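Local coordinates for protein N(2),N(2)-dimethylguanosine tRNA methyltransferase (Pyrococcus horikoshii, PDB 2DUL) that probably dimethylates the N2 atom of guanine 26 in a number of tRNAs, using S-adenosyl-L-methionine as the methyl donor, at residues 58-61 / 62-66; 79-82 / 83-86; 119-122 / 123-127; 126-129 / 130-134. All coordinates share one frame; numbering follows the deposited sequence.

Interaction 1. Residues 58-61 / 62-66; sequences TGIR and GIRFA
Ile63 N, Arg64 N and Phe65 N each donate to the carbonyl oxygen four residues back, on Gly59, Ile60 and Arg61, and so form the first turn of helix 60-68. This helix is the crossover of the beta-alpha-beta unit made with strands 50-53 and 73-78, in the class I methyltransferase fold. Gly59 is the N-cap. At its phi of 95° a side chain would press on the carbonyl oxygen of Thr58. In an ST turn, Thr58 OG1 accepts from Ile60 N at 3.3 Å. Ile63 folds back over the helix start, with CG1 3.2 Å from Gly59 O. Ile60 and Arg64 run alongside each other, Ile60 CD1 lying 3.7 Å from Arg64 CG. The Arg64 guanidinium forms salt bridges with Glu8, Asp37 and Glu68. Arg61, predicted to bind S-adenosyl-L-methionine, has CG trans to its backbone N (chi1 -169°). This places its CG 3.4 Å from CZ of the Phe65 ring. The chain then bends at chi3, and its guanidinium reaches Asp136 and Asp138. An alanine in place of Phe65 would probably open a gap beside CG and CD of Arg61 and towards Val39 and Leu43, leaving that aliphatic part of the arginine less well supported. Arg61 O, which accepts from Phe65 N, also sits over one face of the ring, 3.3 Å from Phe65 CG.

Interaction 2. Residues 79-82 / 83-86; sequences ISED and AYEL
Ser80 meets Ala83 at the N-cap of helix 81-94, and its hydroxyl closes the first turn. Ser80 OG accepts from Ala83 N at 3.3 Å, with an N-H...O angle of 168°. The torsion that does this sets OG opposite the backbone N (chi1 168°). Asp78, at the end of strand 73-78 and predicted to bind S-adenosyl-L-methionine, accepts from Ser80 N through OD2. Replacing Ser80 by a valine is likely to leave Ala83 N without its capping partner and to weaken the start of the helix.

The tight side of the contact lies around Ala83, Tyr84 and Leu86, which are buried. Ala83 CB packs on Ser80 CB at 3.8 Å. Tyr84 N donates to Ser80 O at 2.9 Å, and Tyr84 CB rests 3.4 Å from the same oxygen. The Tyr84 ring leads off to His118, and its hydroxyl bonds to Glu101. Leu86 N donates to Asp82 O, and the leucine side chain packs on Thr58 and Val26.

The other side is looser and more acidic. Glu81 and Asp82 are exposed, and Glu85 is partly so. Glu81 and Glu85 run side by side with their carboxylate planes at right angles. Their like charges would probably repel, although Lys88 pairs with Glu85 and should offset this in part. Glu81 OE1 stands obliquely to the Tyr84 ring, 3.8 Å from Tyr84 CD2 and 3.9 Å from Glu85 OE2.

Interaction 3. Residues 119-122 / 123-127; sequences DDAN and RLMAE
Arg123 NH1 is gripped by Asp119 and, more weakly, by Glu127. Its N-H points at Asp119 OD2 over 3.0 Å and nearly straight, at 168°. The oxygen lies in the guanidinium plane, but NH1 approaches it from above the carboxylate plane. The two planes stand 84° apart. Arg123, extended from CG to NE, crosses the Asp119 side chain at about a right angle. Its CB, CG and CD pass close to OD2 before NH1 reaches it. Glu127 OE2 lies over one guanidinium face, offset toward the rim, as a long, weak ion pair 3.5 Å from Arg123 NH1; no N-H points at it.

The network runs along helix 121-127, from Asp119 just before the N-cap to Glu127 at its end. Asp120 is the N-cap, and its OD1 accepts from Asn122 N at 3.1 Å. Asp120 O takes Leu124 N and, weakly, Arg123 N. On the inner side Met125 CG lies 3.3 Å from Ala121 O. The Asn122 amide bonds to Glu145 O and Thr149 on helix 144-153.

Asp120 and Ala121 are predicted to bind S-adenosyl-L-methionine, so this N-cap probably lies at the methyl-donor site. By bridging both acids, Arg123 is likely to temper the repulsion between them.

Interaction 4. Residues 126-129 / 130-134; sequences AERH and RYFHF
Arg128 packs on Tyr131 and Phe132 in a surface turn held by cation-pi, CH-pi and apolar contacts. The turn links the end of helix 121-127 to strand 132-137 in the class I methyltransferase fold. Arg128 is the first residue to leave the helix. Its chain bends twice, at chi2 and chi3, and lies beside the Tyr131 side chain. Arg128 CD sits over the ring face, 4.0 Å from the centroid of the Tyr131 ring. The guanidinium follows over the same ring as a cation-pi pair, with Arg128 CZ 4.6 Å from the Tyr131 centroid. The guanidinium turns an edge to the ring face, its plane 85° from the ring. Arg128 NH1 lies over the face near the rim, 3.1 Å from Tyr131 CD2. Nearer the backbone, Arg128 CB lies 3.6 Å from Phe132 CE1. Tyr131 CD1 in turn sits over the centre of the Phe132 ring.

A second, more exposed pair forms at the bend. Arg130 has left-handed backbone angles (phi 44°, psi 57°). Its CG covers one face of the His129 ring, 3.7 Å from the His129 centroid. The guanidinium runs on, and Arg130 NH2 donates to Ala154 O.

Tyr131 OH bonds to Glu73 at the start of strand 73-78. The Phe132 ring is buried against Ile50 and Leu52 of strand 50-53 and meets Trp75 edge-to-face. On another side, Arg128 O and the Tyr131 and Phe132 backbones bond to Ser153, at the end of helix 144-153.

How the interactions relate
Interactions 1 and 2 form helix starts in one class I methyltransferase fold, and interaction 3 spans the whole of short helix 121-127. Interaction 1 is buried, and its arginines find acidic partners outside its segments. Interactions 2 and 3 are only partly buried. Interaction 2 brings like charges together, whereas interaction 3 bridges two acids with an arginine. Interaction 4 lies at the surface and relies on aromatic faces; it continues from interaction 3, sharing Ala126 and Glu127 at the end of helix 121-127. Interactions 1 and 2 meet where Thr58 packs on Leu86. Ile79 of interaction 2 touches Asp119 of interaction 3, and Phe65 of interaction 1 packs on Phe134 of interaction 4.

Interaction 1. Residues 58-61 / 62-66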
loop_
_atom_site.group_PDB
_atom_site.type_symbol
_atom_site.label_atom_id
_atom_site.label_comp_id
_atom_site.label_asym_id
_atom_site.label_seq_id
_atom_site.Cartn_x
_atom_site.Cartn_y
_atom_site.Cartn_z
ATOM N N THR A 58 11.130 16.342 -2.445
ATOM C CA THR A 58 11.842 16.842 -3.625
ATOM C C THR A 58 10.897 17.025 -4.810
ATOM O O THR A 58 11.222 17.731 -5.768
ATOM C CB THR A 58 12.958 15.879 -4.077
ATOM O OG1 THR A 58 12.373 14.658 -4.546
ATOM C CG2 THR A 58 13.909 15.574 -2.922
ATOM N N GLY A 59 9.736 16.376 -4.740
ATOM C CA GLY A 59 8.754 16.459 -5.810
ATOM C C GLY A 59 8.852 15.307 -6.798
ATOM O O GLY A 59 8.098 15.243 -7.769
ATOM N N ILE A 60 9.770 14.380 -6.542
ATOM C CA ILE A 60 9.978 13.243 -7.436
ATOM C C ILE A 60 8.725 12.449 -7.799
ATOM O O ILE A 60 8.537 12.088 -8.962
ATOM C CB ILE A 60 11.041 12.260 -6.862
ATOM C CG1 ILE A 60 11.253 11.093 -7.831
ATOM C CG2 ILE A 60 10.601 11.733 -5.503
ATOM C CD1 ILE A 60 11.786 11.508 -9.193
ATOM N N ARG A 61 7.866 12.178 -6.822
ATOM C CA ARG A 61 6.660 11.396 -7.097
ATOM C C ARG A 61 5.744 12.100 -8.094
ATOM O O ARG A 61 5.385 11.524 -9.117
ATOM C CB ARG A 61 5.900 11.105 -5.797
ATOM C CG ARG A 61 4.787 10.075 -5.932
ATOM C CD ARG A 61 4.137 9.786 -4.581
ATOM N NE ARG A 61 5.091 9.242 -3.618
ATOM C CZ ARG A 61 5.325 7.945 -3.432
ATOM N NH1 ARG A 61 6.220 7.565 -2.535
ATOM N NH2 ARG A 61 4.653 7.028 -4.121
ATOM N N GLY A 62 5.376 13.342 -7.791
ATOM C CA GLY A 62 4.508 14.099 -8.678
ATOM C C GLY A 62 5.122 14.330 -10.053
ATOM O O GLY A 62 4.426 14.287 -11.068
ATOM N N ILE A 63 6.425 14.582 -10.096
ATOM C CA ILE A 63 7.096 14.800 -11.373
ATOM C C ILE A 63 7.008 13.536 -12.226
ATOM O O ILE A 63 6.746 13.609 -13.428
ATOM C CB ILE A 63 8.574 15.205 -11.162
ATOM C CG1 ILE A 63 8.633 16.631 -10.606
ATOM C CG2 ILE A 63 9.341 15.122 -12.482
ATOM C CD1 ILE A 63 9.982 17.021 -10.040
ATOM N N ARG A 64 7.207 12.372 -11.613
ATOM C CA ARG A 64 7.114 11.130 -12.375
ATOM C C ARG A 64 5.667 10.877 -12.803
ATOM O O ARG A 64 5.419 10.348 -13.885
ATOM C CB ARG A 64 7.661 9.953 -11.564
ATOM C CG ARG A 64 9.168 10.038 -11.350
ATOM C CD ARG A 64 9.727 8.712 -10.879
ATOM N NE ARG A 64 9.483 7.651 -11.852
ATOM C CZ ARG A 64 9.621 6.355 -11.590
ATOM N NH1 ARG A 64 10.007 5.956 -10.383
ATOM N NH2 ARG A 64 9.359 5.455 -12.530
ATOM N N PHE A 65 4.708 11.257 -11.964
ATOM C CA PHE A 65 3.297 11.089 -12.327
ATOM C C PHE A 65 3.048 11.874 -13.616
ATOM O O PHE A 65 2.442 11.372 -14.562
ATOM C CB PHE A 65 2.382 11.651 -11.236
ATOM C CG PHE A 65 2.277 10.789 -10.006
ATOM C CD1 PHE A 65 1.621 11.268 -8.872
ATOM C CD2 PHE A 65 2.817 9.505 -9.975
ATOM C CE1 PHE A 65 1.504 10.482 -7.726
ATOM C CE2 PHE A 65 2.705 8.713 -8.834
ATOM C CZ PHE A 65 2.048 9.203 -7.708
ATOM N N ALA A 66 3.525 13.114 -13.635
ATOM C CA ALA A 66 3.353 13.991 -14.788
ATOM C C ALA A 66 4.090 13.494 -16.034
ATOM O O ALA A 66 3.546 13.533 -17.142
ATOM C CB ALA A 66 3.815 15.408 -14.435
#

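Interaction 2. Residues 79-82 / 83-86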
loop_
_atom_site.group_PDB
_atom_site.type_symbol
_atom_site.label_atom_id
_atom_site.label_comp_id
_atom_site.label_asym_id
_atom_site.label_seq_id
_atom_site.Cartn_x
_atom_site.Cartn_y
_atom_site.Cartn_z
ATOM N N ILE A 79 4.919 21.063 3.373
ATOM C CA ILE A 79 4.846 22.139 4.348
ATOM C C ILE A 79 6.178 22.877 4.506
ATOM O O ILE A 79 6.213 24.011 4.982
ATOM C CB ILE A 79 4.400 21.587 5.722
ATOM C CG1 ILE A 79 4.079 22.740 6.676
ATOM C CG2 ILE A 79 5.489 20.699 6.299
ATOM C CD1 ILE A 79 3.543 22.285 8.016
ATOM N N SER A 80 7.268 22.236 4.099
ATOM C CA SER A 80 8.598 22.831 4.218
ATOM C C SER A 80 8.957 23.824 3.119
ATOM O O SER A 80 8.791 23.542 1.933
ATOM C CB SER A 80 9.660 21.732 4.254
ATOM O OG SER A 80 10.958 22.283 4.091
ATOM N N GLU A 81 9.460 24.986 3.530
ATOM C CA GLU A 81 9.877 26.037 2.603
ATOM C C GLU A 81 11.014 25.548 1.704
ATOM O O GLU A 81 11.035 25.830 0.503
ATOM C CB GLU A 81 10.348 27.269 3.385
ATOM C CG GLU A 81 10.960 28.373 2.529
ATOM C CD GLU A 81 9.921 29.242 1.849
ATOM O OE1 GLU A 81 9.127 28.717 1.038
ATOM O OE2 GLU A 81 9.898 30.461 2.128
ATOM N N ASP A 82 11.969 24.834 2.294
ATOM C CA ASP A 82 13.100 24.301 1.542
ATOM C C ASP A 82 12.612 23.310 0.493
ATOM O O ASP A 82 13.073 23.320 -0.647
ATOM C CB ASP A 82 14.087 23.599 2.478
ATOM C CG ASP A 82 14.869 24.570 3.340
ATOM O OD1 ASP A 82 15.692 24.106 4.157
ATOM O OD2 ASP A 82 14.668 25.795 3.198
ATOM N N ALA A 83 11.681 22.449 0.889
ATOM C CA ALA A 83 11.136 21.464 -0.034
ATOM C C ALA A 83 10.399 22.180 -1.161
ATOM O O ALA A 83 10.567 21.849 -2.334
ATOM C CB ALA A 83 10.193 20.520 0.702
ATOM N N TYR A 84 9.594 23.173 -0.797
ATOM C CA TYR A 84 8.831 23.940 -1.782
ATOM C C TYR A 84 9.754 24.578 -2.825
ATOM O O TYR A 84 9.499 24.500 -4.029
ATOM C CB TYR A 84 8.015 25.028 -1.079
ATOM C CG TYR A 84 7.242 25.923 -2.025
ATOM C CD1 TYR A 84 6.188 25.419 -2.793
ATOM C CD2 TYR A 84 7.561 27.273 -2.151
ATOM C CE1 TYR A 84 5.468 26.246 -3.663
ATOM C CE2 TYR A 84 6.851 28.111 -3.019
ATOM C CZ TYR A 84 5.804 27.590 -3.770
ATOM O OH TYR A 84 5.087 28.416 -4.612
ATOM N N GLU A 85 10.826 25.212 -2.362
ATOM C CA GLU A 85 11.776 25.844 -3.273
ATOM C C GLU A 85 12.403 24.815 -4.211
ATOM O O GLU A 85 12.574 25.071 -5.405
ATOM C CB GLU A 85 12.882 26.553 -2.486
ATOM C CG GLU A 85 12.421 27.801 -1.745
ATOM C CD GLU A 85 11.848 28.854 -2.676
ATOM O OE1 GLU A 85 12.520 29.207 -3.671
ATOM O OE2 GLU A 85 10.724 29.332 -2.411
ATOM N N LEU A 86 12.738 23.647 -3.671
ATOM C CA LEU A 86 13.354 22.595 -4.466
ATOM C C LEU A 86 12.358 21.983 -5.448
ATOM O O LEU A 86 12.726 21.587 -6.558
ATOM C CB LEU A 86 13.923 21.509 -3.552
ATOM C CG LEU A 86 14.689 20.387 -4.257
ATOM C CD1 LEU A 86 15.760 20.980 -5.162
ATOM C CD2 LEU A 86 15.310 19.461 -3.216
#

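Interaction 3. Residues 119-122 / 123-127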
loop_
_atom_site.group_PDB
_atom_site.type_symbol
_atom_site.label_atom_id
_atom_site.label_comp_id
_atom_site.label_asym_id
_atom_site.label_seq_id
_atom_site.Cartn_x
_atom_site.Cartn_y
_atom_site.Cartn_z
ATOM N N ASP A 119 2.334 24.085 1.935
ATOM C CA ASP A 119 1.351 24.096 3.011
ATOM C C ASP A 119 1.200 22.730 3.665
ATOM O O ASP A 119 1.727 21.731 3.175
ATOM C CB ASP A 119 0.001 24.546 2.438
ATOM C CG ASP A 119 -1.012 24.906 3.507
ATOM O OD1 ASP A 119 -0.620 25.456 4.560
ATOM O OD2 ASP A 119 -2.212 24.650 3.278
ATOM N N ASP A 120 0.486 22.699 4.784
ATOM C CA ASP A 120 0.218 21.456 5.495
ATOM C C ASP A 120 -0.708 20.647 4.585
ATOM O O ASP A 120 -1.678 21.184 4.043
ATOM C CB ASP A 120 -0.469 21.770 6.831
ATOM C CG ASP A 120 -0.974 20.526 7.553
ATOM O OD1 ASP A 120 -0.679 19.393 7.117
ATOM O OD2 ASP A 120 -1.667 20.690 8.574
ATOM N N ALA A 121 -0.399 19.367 4.402
ATOM C CA ALA A 121 -1.211 18.507 3.543
ATOM C C ALA A 121 -2.685 18.511 3.946
ATOM O O ALA A 121 -3.565 18.490 3.085
ATOM C CB ALA A 121 -0.670 17.085 3.568
ATOM N N ASN A 122 -2.955 18.529 5.250
ATOM C CA ASN A 122 -4.336 18.547 5.727
ATOM C C ASN A 122 -5.062 19.821 5.305
ATOM O O ASN A 122 -6.258 19.792 5.003
ATOM C CB ASN A 122 -4.398 18.411 7.255
ATOM C CG ASN A 122 -4.389 16.960 7.718
ATOM O OD1 ASN A 122 -4.979 16.086 7.077
ATOM N ND2 ASN A 122 -3.736 16.700 8.850
ATOM N N ARG A 123 -4.346 20.941 5.279
ATOM C CA ARG A 123 -4.963 22.201 4.884
ATOM C C ARG A 123 -5.255 22.184 3.387
ATOM O O ARG A 123 -6.341 22.580 2.956
ATOM C CB ARG A 123 -4.057 23.382 5.242
ATOM C CG ARG A 123 -4.692 24.746 4.991
ATOM C CD ARG A 123 -3.895 25.843 5.685
ATOM N NE ARG A 123 -4.414 27.184 5.415
ATOM C CZ ARG A 123 -4.235 27.844 4.274
ATOM N NH1 ARG A 123 -3.547 27.290 3.286
ATOM N NH2 ARG A 123 -4.743 29.060 4.121
ATOM N N LEU A 124 -4.295 21.716 2.594
ATOM C CA LEU A 124 -4.506 21.646 1.150
ATOM C C LEU A 124 -5.677 20.718 0.799
ATOM O O LEU A 124 -6.552 21.085 0.013
ATOM C CB LEU A 124 -3.237 21.162 0.434
ATOM C CG LEU A 124 -3.370 20.968 -1.083
ATOM C CD1 LEU A 124 -3.848 22.257 -1.748
ATOM C CD2 LEU A 124 -2.034 20.543 -1.649
ATOM N N MET A 125 -5.702 19.523 1.382
ATOM C CA MET A 125 -6.779 18.578 1.092
ATOM C C MET A 125 -8.146 19.074 1.566
ATOM O O MET A 125 -9.172 18.769 0.946
ATOM C CB MET A 125 -6.455 17.202 1.690
ATOM C CG MET A 125 -5.256 16.532 1.013
ATOM S SD MET A 125 -5.013 14.817 1.505
ATOM C CE MET A 125 -4.462 15.022 3.234
ATOM N N ALA A 126 -8.165 19.843 2.653
ATOM C CA ALA A 126 -9.420 20.396 3.165
ATOM C C ALA A 126 -9.945 21.444 2.184
ATOM O O ALA A 126 -11.159 21.634 2.045
ATOM C CB ALA A 126 -9.201 21.026 4.535
ATOM N N GLU A 127 -9.026 22.128 1.510
ATOM C CA GLU A 127 -9.393 23.147 0.531
ATOM C C GLU A 127 -9.915 22.505 -0.761
ATOM O O GLU A 127 -10.757 23.080 -1.452
ATOM C CB GLU A 127 -8.183 24.037 0.213
ATOM C CG GLU A 127 -7.610 24.751 1.435
ATOM C CD GLU A 127 -6.467 25.699 1.098
ATOM O OE1 GLU A 127 -5.500 25.272 0.430
ATOM O OE2 GLU A 127 -6.534 26.876 1.514
#

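Interaction 4. Residues 126-129 / 130-134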
loop_
_atom_site.group_PDB
_atom_site.type_symbol
_atom_site.label_atom_id
_atom_site.label_comp_id
_atom_site.label_asym_id
_atom_site.label_seq_id
_atom_site.Cartn_x
_atom_site.Cartn_y
_atom_site.Cartn_z
ATOM N N ALA A 126 -8.165 19.843 2.653
ATOM C CA ALA A 126 -9.420 20.396 3.165
ATOM C C ALA A 126 -9.945 21.444 2.184
ATOM O O ALA A 126 -11.159 21.634 2.045
ATOM C CB ALA A 126 -9.201 21.026 4.535
ATOM N N GLU A 127 -9.026 22.128 1.510
ATOM C CA GLU A 127 -9.393 23.147 0.531
ATOM C C GLU A 127 -9.915 22.505 -0.761
ATOM O O GLU A 127 -10.757 23.080 -1.452
ATOM C CB GLU A 127 -8.183 24.037 0.213
ATOM C CG GLU A 127 -7.610 24.751 1.435
ATOM C CD GLU A 127 -6.467 25.699 1.098
ATOM O OE1 GLU A 127 -5.500 25.272 0.430
ATOM O OE2 GLU A 127 -6.534 26.876 1.514
ATOM N N ARG A 128 -9.418 21.312 -1.081
ATOM C CA ARG A 128 -9.824 20.596 -2.292
ATOM C C ARG A 128 -10.739 19.416 -1.947
ATOM O O ARG A 128 -10.345 18.250 -2.039
ATOM C CB ARG A 128 -8.581 20.081 -3.028
ATOM C CG ARG A 128 -7.598 21.153 -3.496
ATOM C CD ARG A 128 -8.093 21.900 -4.731
ATOM N NE ARG A 128 -8.976 23.012 -4.398
ATOM C CZ ARG A 128 -10.229 23.128 -4.824
ATOM N NH1 ARG A 128 -10.758 22.196 -5.602
ATOM N NH2 ARG A 128 -10.952 24.179 -4.474
ATOM N N HIS A 129 -11.968 19.735 -1.554
ATOM C CA HIS A 129 -12.960 18.737 -1.170
ATOM C C HIS A 129 -13.487 17.976 -2.387
ATOM O O HIS A 129 -13.858 18.591 -3.388
ATOM C CB HIS A 129 -14.111 19.449 -0.446
ATOM C CG HIS A 129 -15.150 18.528 0.106
ATOM N ND1 HIS A 129 -14.878 17.599 1.088
ATOM C CD2 HIS A 129 -16.468 18.400 -0.177
ATOM C CE1 HIS A 129 -15.983 16.940 1.385
ATOM N NE2 HIS A 129 -16.962 17.406 0.633
ATOM N N ARG A 130 -13.509 16.643 -2.302
ATOM C CA ARG A 130 -14.003 15.798 -3.394
ATOM C C ARG A 130 -13.455 16.307 -4.723
ATOM O O ARG A 130 -14.212 16.596 -5.653
ATOM C CB ARG A 130 -15.536 15.831 -3.422
ATOM C CG ARG A 130 -16.186 15.341 -2.136
ATOM C CD ARG A 130 -15.822 13.888 -1.868
ATOM N NE ARG A 130 -16.263 13.458 -0.546
ATOM C CZ ARG A 130 -15.750 12.420 0.101
ATOM N NH1 ARG A 130 -16.211 12.099 1.303
ATOM N NH2 ARG A 130 -14.772 11.707 -0.454
ATOM N N TYR A 131 -12.132 16.386 -4.814
ATOM C CA TYR A 131 -11.483 16.926 -6.000
ATOM C C TYR A 131 -10.540 16.004 -6.766
ATOM O O TYR A 131 -10.520 16.023 -7.995
ATOM C CB TYR A 131 -10.732 18.195 -5.588
ATOM C CG TYR A 131 -10.108 18.969 -6.725
ATOM C CD1 TYR A 131 -8.738 18.881 -6.993
ATOM C CD2 TYR A 131 -10.885 19.803 -7.528
ATOM C CE1 TYR A 131 -8.160 19.611 -8.036
ATOM C CE2 TYR A 131 -10.321 20.536 -8.567
ATOM C CZ TYR A 131 -8.958 20.436 -8.816
ATOM O OH TYR A 131 -8.399 21.159 -9.842
ATOM N N PHE A 132 -9.757 15.204 -6.050
ATOM C CA PHE A 132 -8.792 14.328 -6.706
ATOM C C PHE A 132 -9.263 12.930 -7.078
ATOM O O PHE A 132 -9.973 12.278 -6.316
ATOM C CB PHE A 132 -7.529 14.194 -5.841
ATOM C CG PHE A 132 -6.851 15.500 -5.550
ATOM C CD1 PHE A 132 -7.087 16.169 -4.354
ATOM C CD2 PHE A 132 -6.003 16.076 -6.490
ATOM C CE1 PHE A 132 -6.488 17.402 -4.096
ATOM C CE2 PHE A 132 -5.397 17.308 -6.246
ATOM C CZ PHE A 132 -5.641 17.974 -5.047
ATOM N N HIS A 133 -8.841 12.473 -8.256
ATOM C CA HIS A 133 -9.165 11.133 -8.729
ATOM C C HIS A 133 -8.210 10.160 -8.038
ATOM O O HIS A 133 -8.499 8.975 -7.902
ATOM C CB HIS A 133 -8.987 11.045 -10.249
ATOM C CG HIS A 133 -9.971 11.868 -11.019
ATOM N ND1 HIS A 133 -11.323 11.597 -11.023
ATOM C CD2 HIS A 133 -9.805 12.968 -11.790
ATOM C CE1 HIS A 133 -11.948 12.495 -11.764
ATOM N NE2 HIS A 133 -11.050 13.339 -12.241
ATOM N N PHE A 134 -7.059 10.672 -7.616
ATOM C CA PHE A 134 -6.075 9.846 -6.927
ATOM C C PHE A 134 -5.233 10.691 -5.988
ATOM O O PHE A 134 -4.786 11.779 -6.346
ATOM C CB PHE A 134 -5.147 9.132 -7.924
ATOM C CG PHE A 134 -3.979 8.417 -7.270
ATOM C CD1 PHE A 134 -4.190 7.349 -6.397
ATOM C CD2 PHE A 134 -2.671 8.827 -7.512
ATOM C CE1 PHE A 134 -3.108 6.701 -5.773
ATOM C CE2 PHE A 134 -1.584 8.186 -6.892
ATOM C CZ PHE A 134 -1.805 7.123 -6.022
#